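Local atomic coordinates of VMB-1 (Vibrio alginolyticus, PDB entry 6JV4), a protein that probably hydrolyses beta-lactam antibiotics to substituted beta-amino acids, acting as a zinc-dependent metallo-beta-lactamase of subclass B1. Residues A[39-44]-A[200-205]; A[18-23]-A[154-159]; A[50-55]-A[77-82]; A[12-17]-A[62-67]; A[163-168]-A[211-216]. All blocks are in the same frame, centred on the assembly; numbering follows the deposited sequence.

Interaction 1: A[39-44]-A[200-205]. With ZN (zinc ion), chain F.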
# COMPACT_ATOMS: atom_id res chain seq x y z
N SER A 39 -5.35 -3.02 -4.24
CA SER A 39 -5.95 -1.90 -3.50
C SER A 39 -4.90 -0.88 -3.07
O SER A 39 -3.83 -1.26 -2.63
CB SER A 39 -6.64 -2.39 -2.26
OG SER A 39 -7.72 -3.26 -2.55
N GLY A 40 -5.28 0.38 -3.12
CA GLY A 40 -4.62 1.44 -2.33
C GLY A 40 -5.71 2.28 -1.69
O GLY A 40 -6.92 1.89 -1.81
N LEU A 41 -5.34 3.42 -1.13
CA LEU A 41 -6.31 4.29 -0.46
C LEU A 41 -6.21 5.72 -1.00
O LEU A 41 -5.15 6.15 -1.46
CB LEU A 41 -6.15 4.27 1.06
CG LEU A 41 -6.26 2.90 1.74
CD1 LEU A 41 -6.05 3.09 3.23
CD2 LEU A 41 -7.61 2.24 1.50
N VAL A 42 -7.30 6.44 -0.81
CA VAL A 42 -7.31 7.92 -0.87
C VAL A 42 -7.77 8.40 0.50
O VAL A 42 -8.82 7.91 0.97
CB VAL A 42 -8.21 8.46 -1.97
CG1 VAL A 42 -8.28 9.96 -1.89
CG2 VAL A 42 -7.77 8.03 -3.36
N VAL A 43 -6.95 9.21 1.13
CA VAL A 43 -7.25 9.77 2.47
C VAL A 43 -7.51 11.26 2.29
O VAL A 43 -6.65 11.98 1.72
CB VAL A 43 -6.15 9.45 3.49
CG1 VAL A 43 -6.48 10.02 4.87
CG2 VAL A 43 -5.93 7.96 3.58
N ILE A 44 -8.64 11.69 2.83
CA ILE A 44 -9.11 13.10 2.71
C ILE A 44 -8.93 13.75 4.07
O ILE A 44 -9.40 13.18 5.08
CB ILE A 44 -10.57 13.16 2.24
CG1 ILE A 44 -10.75 12.49 0.88
CG2 ILE A 44 -11.09 14.60 2.23
CD1 ILE A 44 -12.17 12.18 0.56
N LEU A 200 -9.99 -2.67 10.48
CA LEU A 200 -10.04 -3.07 9.06
C LEU A 200 -8.59 -3.15 8.63
O LEU A 200 -7.83 -2.25 8.99
CB LEU A 200 -10.76 -1.99 8.26
CG LEU A 200 -11.08 -2.32 6.80
CD1 LEU A 200 -12.03 -3.50 6.68
CD2 LEU A 200 -11.71 -1.09 6.16
N VAL A 201 -8.23 -4.24 7.99
CA VAL A 201 -6.89 -4.43 7.42
C VAL A 201 -7.06 -4.56 5.90
O VAL A 201 -7.90 -5.36 5.44
CB VAL A 201 -6.21 -5.67 8.02
CG1 VAL A 201 -4.87 -5.91 7.34
CG2 VAL A 201 -6.07 -5.54 9.53
N VAL A 202 -6.40 -3.67 5.16
CA VAL A 202 -6.47 -3.69 3.69
C VAL A 202 -5.23 -4.39 3.16
O VAL A 202 -4.13 -3.85 3.32
CB VAL A 202 -6.60 -2.25 3.14
CG1 VAL A 202 -6.68 -2.28 1.63
CG2 VAL A 202 -7.80 -1.52 3.73
N PRO A 203 -5.37 -5.58 2.55
CA PRO A 203 -4.25 -6.23 1.90
C PRO A 203 -4.02 -5.59 0.54
O PRO A 203 -4.88 -4.96 -0.03
CB PRO A 203 -4.69 -7.67 1.80
CG PRO A 203 -6.18 -7.54 1.50
CD PRO A 203 -6.62 -6.35 2.33
N GLY A 204 -2.78 -5.76 0.05
CA GLY A 204 -2.40 -5.25 -1.27
C GLY A 204 -3.23 -5.87 -2.38
O GLY A 204 -3.47 -5.18 -3.41
N HIS A 205 -3.58 -7.13 -2.24
CA HIS A 205 -4.45 -7.87 -3.19
C HIS A 205 -5.58 -8.55 -2.44
O HIS A 205 -5.36 -9.00 -1.31
CB HIS A 205 -3.65 -8.93 -3.99
CG HIS A 205 -2.44 -8.35 -4.62
ND1 HIS A 205 -2.52 -7.47 -5.67
CD2 HIS A 205 -1.12 -8.44 -4.34
CE1 HIS A 205 -1.32 -7.03 -5.98
NE2 HIS A 205 -0.47 -7.59 -5.20
ZN ZN F . 1.49 -6.84 -4.93
O HOH W 1 -6.67 -5.59 -2.10

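Interaction 2: A[18-23]-A[154-159]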
# COMPACT_ATOMS: atom_id res chain seq x y z
N SER A 18 -14.89 5.05 4.65
CA SER A 18 -15.41 6.02 5.64
C SER A 18 -15.51 7.37 4.96
O SER A 18 -15.11 7.47 3.81
CB SER A 18 -14.52 6.05 6.87
OG SER A 18 -13.27 6.70 6.57
N ASP A 19 -16.05 8.40 5.62
CA ASP A 19 -16.19 9.73 4.99
C ASP A 19 -14.87 10.24 4.47
O ASP A 19 -14.87 10.98 3.50
CB ASP A 19 -16.73 10.75 6.00
CG ASP A 19 -18.22 10.59 6.22
OD1 ASP A 19 -18.89 10.03 5.32
OD2 ASP A 19 -18.67 10.96 7.30
N ASN A 20 -13.76 9.87 5.11
CA ASN A 20 -12.44 10.45 4.76
C ASN A 20 -11.56 9.41 4.03
O ASN A 20 -10.41 9.75 3.78
CB ASN A 20 -11.76 10.99 6.01
CG ASN A 20 -12.55 12.14 6.59
OD1 ASN A 20 -12.89 13.07 5.88
ND2 ASN A 20 -12.88 12.06 7.87
N VAL A 21 -12.01 8.17 3.85
CA VAL A 21 -11.12 7.09 3.36
C VAL A 21 -11.83 6.36 2.22
O VAL A 21 -12.87 5.71 2.49
CB VAL A 21 -10.68 6.13 4.49
CG1 VAL A 21 -9.68 5.09 4.00
CG2 VAL A 21 -10.04 6.89 5.65
N TYR A 22 -11.21 6.32 1.04
CA TYR A 22 -11.69 5.53 -0.10
C TYR A 22 -10.63 4.50 -0.45
O TYR A 22 -9.44 4.77 -0.26
CB TYR A 22 -11.98 6.44 -1.29
CG TYR A 22 -13.23 7.26 -1.08
CD1 TYR A 22 -14.43 6.91 -1.68
CD2 TYR A 22 -13.18 8.39 -0.27
CE1 TYR A 22 -15.57 7.69 -1.50
CE2 TYR A 22 -14.31 9.18 -0.09
CZ TYR A 22 -15.50 8.81 -0.69
OH TYR A 22 -16.60 9.61 -0.49
N GLN A 23 -11.11 3.35 -0.86
CA GLN A 23 -10.28 2.30 -1.42
C GLN A 23 -10.25 2.47 -2.94
O GLN A 23 -11.31 2.34 -3.57
CB GLN A 23 -10.86 0.96 -1.00
CG GLN A 23 -10.10 -0.27 -1.49
CD GLN A 23 -10.85 -1.53 -1.10
OE1 GLN A 23 -11.96 -1.47 -0.58
NE2 GLN A 23 -10.29 -2.69 -1.32
N PRO A 154 -5.23 6.30 12.37
CA PRO A 154 -5.65 6.14 13.75
C PRO A 154 -7.11 6.55 13.96
O PRO A 154 -7.75 5.97 14.87
CB PRO A 154 -4.65 7.05 14.51
CG PRO A 154 -4.17 8.05 13.50
CD PRO A 154 -4.05 7.18 12.26
N ASN A 155 -7.63 7.52 13.22
CA ASN A 155 -9.03 7.98 13.46
C ASN A 155 -10.02 6.87 13.14
O ASN A 155 -11.03 6.76 13.86
CB ASN A 155 -9.33 9.29 12.73
CG ASN A 155 -8.39 10.38 13.19
OD1 ASN A 155 -8.25 10.57 14.39
ND2 ASN A 155 -7.73 11.06 12.28
N GLU A 156 -9.80 6.09 12.08
CA GLU A 156 -10.74 5.05 11.61
C GLU A 156 -10.31 3.62 12.01
O GLU A 156 -11.09 2.67 11.73
CB GLU A 156 -10.77 5.10 10.08
CG GLU A 156 -11.25 6.42 9.53
CD GLU A 156 -10.30 7.59 9.42
OE1 GLU A 156 -9.08 7.43 9.68
OE2 GLU A 156 -10.80 8.69 9.13
N LYS A 157 -9.13 3.47 12.57
CA LYS A 157 -8.51 2.17 12.94
C LYS A 157 -8.42 1.32 11.67
O LYS A 157 -8.66 0.09 11.71
CB LYS A 157 -9.30 1.46 14.04
CG LYS A 157 -9.63 2.31 15.27
CD LYS A 157 -8.39 2.81 15.93
CE LYS A 157 -8.64 3.66 17.17
NZ LYS A 157 -9.26 4.94 16.79
N ILE A 158 -8.00 1.95 10.58
CA ILE A 158 -7.75 1.23 9.31
C ILE A 158 -6.25 1.04 9.18
O ILE A 158 -5.50 2.05 9.20
CB ILE A 158 -8.33 1.97 8.11
CG1 ILE A 158 -9.85 2.01 8.20
CG2 ILE A 158 -7.82 1.33 6.81
CD1 ILE A 158 -10.50 2.93 7.21
N LEU A 159 -5.84 -0.20 8.96
CA LEU A 159 -4.42 -0.48 8.71
C LEU A 159 -4.28 -0.85 7.23
O LEU A 159 -4.86 -1.90 6.83
CB LEU A 159 -3.96 -1.64 9.59
CG LEU A 159 -2.51 -2.04 9.31
CD1 LEU A 159 -1.57 -0.91 9.69
CD2 LEU A 159 -2.19 -3.32 10.11
O HOH W 2 -13.27 8.70 8.24

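Interaction 3: A[50-55]-A[77-82]. With ZN (zinc ion), chain E.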
# COMPACT_ATOMS: atom_id res chain seq x y z
N HIS A 50 -4.86 12.60 -0.36
CA HIS A 50 -3.55 11.93 -0.34
C HIS A 50 -3.73 10.51 -0.84
O HIS A 50 -4.75 9.90 -0.49
CB HIS A 50 -3.00 11.95 1.07
CG HIS A 50 -2.89 13.31 1.66
ND1 HIS A 50 -1.72 14.02 1.61
CD2 HIS A 50 -3.77 14.06 2.36
CE1 HIS A 50 -1.89 15.17 2.26
NE2 HIS A 50 -3.12 15.21 2.73
N MET A 51 -2.82 10.03 -1.65
CA MET A 51 -2.85 8.62 -2.12
C MET A 51 -1.94 7.76 -1.26
O MET A 51 -0.80 8.19 -0.95
CB MET A 51 -2.39 8.49 -3.58
CG MET A 51 -3.29 9.13 -4.52
SD MET A 51 -2.64 8.72 -6.20
CE MET A 51 -3.48 10.04 -7.07
N ILE A 52 -2.38 6.55 -0.98
CA ILE A 52 -1.56 5.45 -0.44
C ILE A 52 -1.50 4.40 -1.55
O ILE A 52 -2.55 3.80 -1.80
CB ILE A 52 -2.12 4.93 0.89
CG1 ILE A 52 -2.15 6.05 1.95
CG2 ILE A 52 -1.31 3.73 1.34
CD1 ILE A 52 -2.84 5.61 3.21
N ASP A 53 -0.36 4.32 -2.21
CA ASP A 53 -0.12 3.56 -3.46
C ASP A 53 -0.83 4.28 -4.62
O ASP A 53 -1.86 4.93 -4.44
CB ASP A 53 -0.47 2.08 -3.35
CG ASP A 53 0.48 1.26 -2.48
OD1 ASP A 53 1.49 1.83 -1.92
OD2 ASP A 53 0.30 -0.00 -2.48
N THR A 54 -0.26 4.12 -5.81
CA THR A 54 -0.92 4.50 -7.06
C THR A 54 -1.72 3.30 -7.57
O THR A 54 -1.34 2.13 -7.38
CB THR A 54 0.10 5.04 -8.07
OG1 THR A 54 1.13 4.07 -8.33
CG2 THR A 54 0.75 6.33 -7.62
N PRO A 55 -2.82 3.58 -8.30
CA PRO A 55 -3.47 2.56 -9.10
C PRO A 55 -2.47 1.88 -10.06
O PRO A 55 -1.45 2.47 -10.40
CB PRO A 55 -4.51 3.36 -9.89
CG PRO A 55 -4.86 4.46 -8.94
CD PRO A 55 -3.51 4.89 -8.39
N SER A 77 -0.31 14.85 -1.83
CA SER A 77 0.87 13.98 -1.77
C SER A 77 0.43 12.53 -1.92
O SER A 77 -0.74 12.26 -1.81
CB SER A 77 1.65 14.19 -0.50
OG SER A 77 0.93 13.66 0.63
N ALA A 78 1.40 11.67 -2.18
CA ALA A 78 1.19 10.21 -2.21
C ALA A 78 2.34 9.57 -1.46
O ALA A 78 3.50 10.08 -1.52
CB ALA A 78 1.14 9.72 -3.62
N VAL A 79 2.07 8.44 -0.82
CA VAL A 79 3.11 7.57 -0.25
C VAL A 79 3.02 6.22 -0.95
O VAL A 79 1.90 5.76 -1.26
CB VAL A 79 3.00 7.41 1.28
CG1 VAL A 79 1.69 6.76 1.71
CG2 VAL A 79 4.18 6.64 1.85
N VAL A 80 4.16 5.65 -1.29
CA VAL A 80 4.20 4.32 -1.96
C VAL A 80 4.74 3.31 -0.96
O VAL A 80 5.69 3.65 -0.21
CB VAL A 80 5.01 4.34 -3.27
CG1 VAL A 80 4.46 5.39 -4.22
CG2 VAL A 80 6.48 4.53 -3.06
N THR A 81 4.11 2.15 -0.88
CA THR A 81 4.36 1.23 0.25
C THR A 81 5.40 0.18 -0.10
O THR A 81 5.82 -0.52 0.86
CB THR A 81 3.06 0.68 0.83
OG1 THR A 81 2.34 -0.05 -0.16
CG2 THR A 81 2.24 1.82 1.41
N HIS A 82 5.75 0.01 -1.37
CA HIS A 82 6.96 -0.76 -1.73
C HIS A 82 7.35 -0.47 -3.17
O HIS A 82 6.65 0.30 -3.81
CB HIS A 82 6.87 -2.24 -1.44
CG HIS A 82 6.00 -3.06 -2.31
ND1 HIS A 82 4.64 -2.98 -2.25
CD2 HIS A 82 6.30 -4.05 -3.19
CE1 HIS A 82 4.12 -3.90 -3.06
NE2 HIS A 82 5.12 -4.53 -3.69
ZN ZN E . 5.12 -6.45 -4.60

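Interaction 4: A[12-17]-A[62-67]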
# COMPACT_ATOMS: atom_id res chain seq x y z
N LEU A 12 -10.39 1.48 -13.20
CA LEU A 12 -10.39 1.95 -11.79
C LEU A 12 -11.77 1.78 -11.18
O LEU A 12 -12.76 2.18 -11.82
CB LEU A 12 -9.99 3.43 -11.77
CG LEU A 12 -10.00 4.11 -10.40
CD1 LEU A 12 -8.91 3.55 -9.53
CD2 LEU A 12 -9.79 5.60 -10.55
N LYS A 13 -11.83 1.31 -9.94
CA LYS A 13 -13.04 1.37 -9.10
C LYS A 13 -12.68 2.04 -7.77
O LYS A 13 -11.49 2.03 -7.36
CB LYS A 13 -13.59 -0.02 -8.81
CG LYS A 13 -14.35 -0.65 -9.97
CD LYS A 13 -14.95 -1.98 -9.58
CE LYS A 13 -15.67 -2.64 -10.71
NZ LYS A 13 -16.45 -3.78 -10.18
N LEU A 14 -13.68 2.60 -7.11
CA LEU A 14 -13.51 3.24 -5.79
C LEU A 14 -14.55 2.69 -4.85
O LEU A 14 -15.71 2.47 -5.28
CB LEU A 14 -13.66 4.76 -5.92
CG LEU A 14 -12.44 5.48 -6.46
CD1 LEU A 14 -12.85 6.81 -7.05
CD2 LEU A 14 -11.39 5.65 -5.37
N LYS A 15 -14.18 2.36 -3.63
CA LYS A 15 -15.14 1.94 -2.59
C LYS A 15 -14.94 2.89 -1.43
O LYS A 15 -13.80 3.11 -1.02
CB LYS A 15 -14.97 0.47 -2.16
CG LYS A 15 -15.36 -0.53 -3.25
CD LYS A 15 -14.76 -1.91 -3.11
CE LYS A 15 -15.66 -3.03 -2.65
NZ LYS A 15 -15.00 -4.33 -2.99
N LYS A 16 -16.03 3.41 -0.89
CA LYS A 16 -15.93 4.27 0.31
C LYS A 16 -15.80 3.39 1.56
O LYS A 16 -16.62 2.47 1.73
CB LYS A 16 -17.17 5.15 0.36
CG LYS A 16 -17.13 6.13 1.51
CD LYS A 16 -18.42 6.94 1.60
CE LYS A 16 -18.21 8.25 2.32
NZ LYS A 16 -19.51 8.82 2.72
N LEU A 17 -14.78 3.62 2.37
CA LEU A 17 -14.54 2.85 3.63
C LEU A 17 -15.04 3.74 4.78
O LEU A 17 -15.55 3.21 5.76
CB LEU A 17 -13.06 2.46 3.82
CG LEU A 17 -12.44 1.59 2.73
CD1 LEU A 17 -11.02 1.19 3.10
CD2 LEU A 17 -13.26 0.35 2.48
N LYS A 62 -4.57 8.59 -13.62
CA LYS A 62 -5.12 9.85 -14.19
C LYS A 62 -6.61 9.96 -13.86
O LYS A 62 -7.06 11.06 -13.46
CB LYS A 62 -4.90 9.87 -15.71
CG LYS A 62 -3.46 10.11 -16.09
CD LYS A 62 -3.24 10.17 -17.59
CE LYS A 62 -1.80 10.47 -17.91
NZ LYS A 62 -1.60 10.73 -19.35
N GLN A 63 -7.35 8.86 -13.95
CA GLN A 63 -8.81 8.86 -13.63
C GLN A 63 -9.01 9.17 -12.14
O GLN A 63 -9.95 9.93 -11.78
CB GLN A 63 -9.44 7.53 -13.99
CG GLN A 63 -9.50 7.29 -15.50
CD GLN A 63 -9.65 5.82 -15.81
OE1 GLN A 63 -9.85 5.00 -14.92
NE2 GLN A 63 -9.57 5.45 -17.09
N LEU A 64 -8.12 8.64 -11.29
CA LEU A 64 -8.24 8.89 -9.83
C LEU A 64 -8.00 10.38 -9.56
O LEU A 64 -8.75 10.96 -8.75
CB LEU A 64 -7.23 8.03 -9.07
CG LEU A 64 -7.33 8.15 -7.55
CD1 LEU A 64 -8.73 7.85 -7.05
CD2 LEU A 64 -6.30 7.25 -6.87
N ILE A 65 -6.99 10.98 -10.18
CA ILE A 65 -6.69 12.43 -10.00
C ILE A 65 -7.91 13.24 -10.47
O ILE A 65 -8.34 14.18 -9.74
CB ILE A 65 -5.41 12.81 -10.74
CG1 ILE A 65 -4.19 12.24 -10.00
CG2 ILE A 65 -5.27 14.32 -10.95
CD1 ILE A 65 -2.97 12.22 -10.84
N GLU A 66 -8.52 12.87 -11.59
CA GLU A 66 -9.73 13.58 -12.10
C GLU A 66 -10.85 13.48 -11.06
O GLU A 66 -11.52 14.50 -10.79
CB GLU A 66 -10.20 13.01 -13.45
CG GLU A 66 -9.30 13.37 -14.61
CD GLU A 66 -9.36 12.46 -15.84
OE1 GLU A 66 -8.39 12.52 -16.66
OE2 GLU A 66 -10.37 11.70 -15.99
N TRP A 67 -11.08 12.30 -10.50
CA TRP A 67 -12.17 12.09 -9.51
C TRP A 67 -11.93 12.93 -8.27
O TRP A 67 -12.89 13.57 -7.80
CB TRP A 67 -12.30 10.62 -9.14
CG TRP A 67 -13.31 10.33 -8.09
CD1 TRP A 67 -14.64 10.08 -8.27
CD2 TRP A 67 -13.06 10.15 -6.68
NE1 TRP A 67 -15.23 9.77 -7.07
CE2 TRP A 67 -14.29 9.83 -6.08
CE3 TRP A 67 -11.93 10.28 -5.88
CZ2 TRP A 67 -14.42 9.59 -4.71
CZ3 TRP A 67 -12.05 10.07 -4.52
CH2 TRP A 67 -13.28 9.74 -3.95

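Interaction 5: A[163-168]-A[211-216]. With ZN (zinc ion), chain F.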
# COMPACT_ATOMS: atom_id res chain seq x y z
N CYS A 163 1.26 -5.03 0.18
CA CYS A 163 1.59 -6.42 -0.21
C CYS A 163 2.27 -7.22 0.88
O CYS A 163 2.41 -8.43 0.72
CB CYS A 163 2.35 -6.43 -1.52
SG CYS A 163 1.25 -5.82 -2.83
N PHE A 164 2.65 -6.59 2.00
CA PHE A 164 3.09 -7.26 3.23
C PHE A 164 1.97 -8.09 3.85
O PHE A 164 2.31 -9.02 4.67
CB PHE A 164 3.52 -6.17 4.19
CG PHE A 164 4.08 -6.60 5.52
CD1 PHE A 164 5.33 -7.18 5.60
CD2 PHE A 164 3.35 -6.38 6.68
CE1 PHE A 164 5.87 -7.55 6.82
CE2 PHE A 164 3.87 -6.83 7.89
CZ PHE A 164 5.13 -7.37 7.97
N VAL A 165 0.72 -7.76 3.56
CA VAL A 165 -0.44 -8.52 4.14
C VAL A 165 -1.19 -9.22 3.00
O VAL A 165 -1.58 -8.58 2.01
CB VAL A 165 -1.38 -7.62 4.96
CG1 VAL A 165 -2.56 -8.39 5.52
CG2 VAL A 165 -0.58 -6.90 6.05
N LYS A 166 -1.39 -10.54 3.16
CA LYS A 166 -2.18 -11.33 2.20
C LYS A 166 -3.65 -11.32 2.64
O LYS A 166 -3.95 -11.09 3.81
CB LYS A 166 -1.66 -12.77 2.15
CG LYS A 166 -0.17 -12.91 1.87
CD LYS A 166 0.29 -12.22 0.59
CE LYS A 166 -0.23 -12.83 -0.69
NZ LYS A 166 0.40 -12.19 -1.87
N SER A 167 -4.53 -11.64 1.72
CA SER A 167 -5.95 -11.76 2.05
C SER A 167 -6.16 -13.06 2.82
O SER A 167 -5.36 -13.98 2.74
CB SER A 167 -6.82 -11.71 0.82
OG SER A 167 -6.70 -12.92 0.09
N LEU A 168 -7.28 -13.14 3.50
CA LEU A 168 -7.60 -14.33 4.31
C LEU A 168 -7.69 -15.59 3.46
O LEU A 168 -7.29 -16.68 3.96
CB LEU A 168 -8.88 -14.04 5.09
CG LEU A 168 -9.17 -15.06 6.17
CD1 LEU A 168 -8.03 -15.09 7.20
CD2 LEU A 168 -10.49 -14.68 6.84
N VAL A 211 -8.33 -8.02 11.75
CA VAL A 211 -6.95 -8.27 12.18
C VAL A 211 -6.49 -9.72 11.89
O VAL A 211 -5.29 -9.92 11.81
CB VAL A 211 -6.90 -7.93 13.67
CG1 VAL A 211 -7.57 -9.02 14.52
CG2 VAL A 211 -5.52 -7.59 14.11
N SER A 212 -7.40 -10.66 11.64
CA SER A 212 -7.02 -12.06 11.33
C SER A 212 -6.15 -12.11 10.07
O SER A 212 -5.37 -13.06 9.94
CB SER A 212 -8.20 -12.98 11.25
OG SER A 212 -8.96 -12.77 10.10
N LEU A 213 -6.22 -11.12 9.17
CA LEU A 213 -5.37 -11.17 7.97
C LEU A 213 -3.91 -11.16 8.39
O LEU A 213 -3.09 -11.76 7.70
CB LEU A 213 -5.65 -10.02 7.00
CG LEU A 213 -6.82 -10.21 6.03
CD1 LEU A 213 -8.14 -10.48 6.74
CD2 LEU A 213 -6.94 -9.00 5.12
N LEU A 214 -3.56 -10.45 9.45
CA LEU A 214 -2.17 -10.39 9.90
C LEU A 214 -1.72 -11.78 10.36
O LEU A 214 -0.61 -12.20 10.07
CB LEU A 214 -2.04 -9.40 11.05
CG LEU A 214 -2.49 -7.96 10.80
CD1 LEU A 214 -2.24 -7.17 12.06
CD2 LEU A 214 -1.83 -7.35 9.58
N LYS A 215 -2.56 -12.43 11.17
CA LYS A 215 -2.26 -13.77 11.74
C LYS A 215 -2.18 -14.79 10.60
O LYS A 215 -1.31 -15.68 10.65
CB LYS A 215 -3.32 -14.17 12.76
CG LYS A 215 -3.24 -13.46 14.11
CD LYS A 215 -3.39 -11.95 14.00
CE LYS A 215 -3.30 -11.25 15.33
NZ LYS A 215 -4.50 -11.49 16.16
N HIS A 216 -3.07 -14.66 9.61
CA HIS A 216 -3.10 -15.58 8.46
C HIS A 216 -1.78 -15.46 7.70
O HIS A 216 -1.19 -16.47 7.34
CB HIS A 216 -4.32 -15.30 7.58
CG HIS A 216 -4.40 -16.22 6.41
ND1 HIS A 216 -4.45 -17.62 6.56
CD2 HIS A 216 -4.25 -15.97 5.10
CE1 HIS A 216 -4.47 -18.17 5.34
NE2 HIS A 216 -4.32 -17.17 4.44
ZN ZN F . 1.49 -6.84 -4.93

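Interaction 1: A[39-44]-A[200-205]
The imidazole of His-205 works through its edges: NE2 binds a zinc ion at 2.1 Å, CD2 and CE1 lying almost equally far from the metal, while ND1 is hydrogen-bonded to Gly-37 O. The other flat group is the Gly-204 carbonyl, whose O receives Ser-39 N at 3.0 Å; the donor stands above the carbonyl plane, 41° out of it, rather than on a lone pair. Ser-39 OG, anti to its own carbonyl carbon (chi1 -63°), gives its proton to a water 2.6 Å away, which in turn donates to Pro-203 O; Gln-23 NE2 also bonds to this hydroxyl. Beside this polar end, Ser-39 CB rests 3.9 Å from Val-202 CG1, and Leu-41 CD2 comes to 4.4 Å from Val-202 CG2. Segments 39-44 and 200-203 lie on strands of different sheets, at 124° to each other, and touch in the buried core around Ser-39 and Leu-41. His-205 joins Asp-86 and Cys-163 in the Asp-Cys-His zinc site, a hallmark of subclass B1 metallo-beta-lactamases.

Interaction 2: A[18-23]-A[154-159]
Glu-156 is the hub of the first shell. Its CG anti to the carbonyl carbon and its chain bent at chi2 (82°), it meets Val-21 tip to tip, Val-21 CG2 standing 3.8 Å from Glu-156 CD. Its methylene CG also touches Ser-18 OG at 3.6 Å. Asn-20 arrives crosswise, its amide plane 79° from that of the carboxylate and its CB 4.0 Å from Glu-156 OE2. Deeper in, Val-21 CG1, anti to the backbone N (chi1 -176°), reaches Ile-158 CD1 at 4.0 Å, again tip to tip. One water gathers the polar ends: it donates to Glu-156 OE2 at 2.6 Å, hydrogen-bonds Ser-18 OG at 2.6 Å, and weakly accepts from Asn-20 N. Further out, a type I turn from Ser-18 to Val-21, closed by Val-21 N to Ser-18 O and reinforced by the reciprocal Ser-18 N to Val-21 O, presents the three side chains of its segment together. On the other segment Lys-157 and Ile-158 both face Leu-153, a G1 beta bulge, and Lys-157 NZ binds Pro-154 O at 2.7 Å nearly along the C=O axis. The contact thus grades from apolar tips on the inner side to a water-bridged carboxylate near the surface, so that direct contact between the segments is by packing, and their polar groups are linked through the water.

Interaction 3: A[50-55]-A[77-82]
Strands 50-52 and 77-79 run parallel at 14°, stitched by Met-51 N to Ser-77 O, Val-79 N to Met-51 O and a nearly straight Asp-53 N to Val-79 O bond (2.8 Å, 176°). On one face of the sheet Ile-52 CG1 and Val-79 CG1 lie side by side, 3.9 Å apart; on the other, Met-51 CB meets Ala-78 CB. At the first pair of the two segments His-50 ND1 hydrogen-bonds Ser-77 OG in the plane of the ring, at 2.8 Å. Past the strand ends Asp-53 OD1 is gripped twice by Thr-81: OG1 donates at 2.7 Å to its syn lone pair, and Thr-81 N comes in at 2.8 Å nearly along the C-O axis. This double hold fixes the carboxylate and ties down the residue just before His-82, whose NE2 binds zinc with His-84 and His-144. The parallel pair forms the two strands of a beta-alpha-beta unit whose crossover is helix 58-70, and delivers the chain into the HxHxD motif (His-82, His-84, Asp-86) of the metallo-beta-lactamase superfamily.

Interaction 4: A[12-17]-A[62-67]
The closest meeting is a CH-pi contact. Leu-14 CD1 stands over one face of the Trp-67 indole, 3.5 Å from the centroid of the five-membered ring and 15° off its normal, with Trp-67 CD2 the nearest ring atom at 3.4 Å. The two side chains reach tip to tip: Trp-67 CG is anti to its backbone N (chi1 176°), which sends the indole out from the helix toward the strand, while Leu-14 CG lies beside the backbone N. Aliphatic packing continues along the helix, where the second branch of Leu-14, CD2, crosses Leu-64 CD1 obliquely at 3.8 Å. Leu-12 CD2 nestles against the helix backbone itself, 3.5 Å from Leu-64 N and 3.8 Å from Leu-64 CB. Polar groups take a marginal part: Gln-63 OE1 comes to 3.5 Å from Leu-12 CB but is hydrogen-bonded to Thr-9 OG1, and its NE2 to Glu-11 OE1. Trp-67 also meets Tyr-22 of strand 21-30 edge to face, tying the ring to the next strand. The segment of the edge strand and the residue before it thus meet helix 58-70 through apolar and CH-pi packing, while the polar tip of Gln-63 is satisfied by the chain leading into the strand.

Interaction 5: A[163-168]-A[211-216]
Leu-168 can be followed outward along helix 212-226. Its CB lies 4.0 Å from Leu-213 CD1; CG is anti to the backbone N (chi1 -168°), which carries the branches along the helix; CD1 then reaches His-216 CB at 3.7 Å and Ser-212 OG at 3.8 Å, and CD2 ends 4.1 Å from that same hydroxyl, itself bonded to Asp-210 OD1. The backbone takes part as well. Leu-168 O sits 3.0 Å above the plane of the His-216 imidazole, toward its rim, a carbonyl resting on a ring face and not a hydrogen bond, since the angle at the nitrogen is poor; His-216 NE2 is bonded to Asn-170 O. Ser-167 O approaches the edge of the ring near CD2. Nearer the core, Val-165 splits its branches: CG1 crosses Leu-213 CB at about a right angle, 3.8 Å away, while CG2 meets Leu-214 CD2 obliquely at 3.8 Å. Lys-166 leads away, its NZ bonded to Leu-173 O, and a citrate, probably from the crystallisation liquor, lies close by. The C-terminal helix thus packs against the loop after strand 158-162 that carries the zinc ligand Cys-163, on the smaller-sheet side of the alpha-beta/beta-alpha sandwich of metallo-beta-lactamases.

Interactions 1, 3 and 5 are buried and each holds a zinc ligand, whereas interactions 2 and 4 lie nearer the surface, away from the metals. Both 1 and 2 bridge the two sheets: 36-45 and 21-30 are neighbours in one, 200-203 and 158-162 in the other. Interaction 3 stays within the larger sheet, hence its backbone hydrogen bonding, and packs against helix 58-70, part of interaction 4, where Met-51 and Pro-55 touch Leu-64. Interaction 5 backs the smaller sheet from its helical side and meets interaction 1 at the same zinc, through Cys-163 and His-205. Chemistry follows place: backbone bonds within the sheet, side-chain packing under helices, and between the sheets apolar packing with water bridges and, in interaction 1, one direct backbone bond.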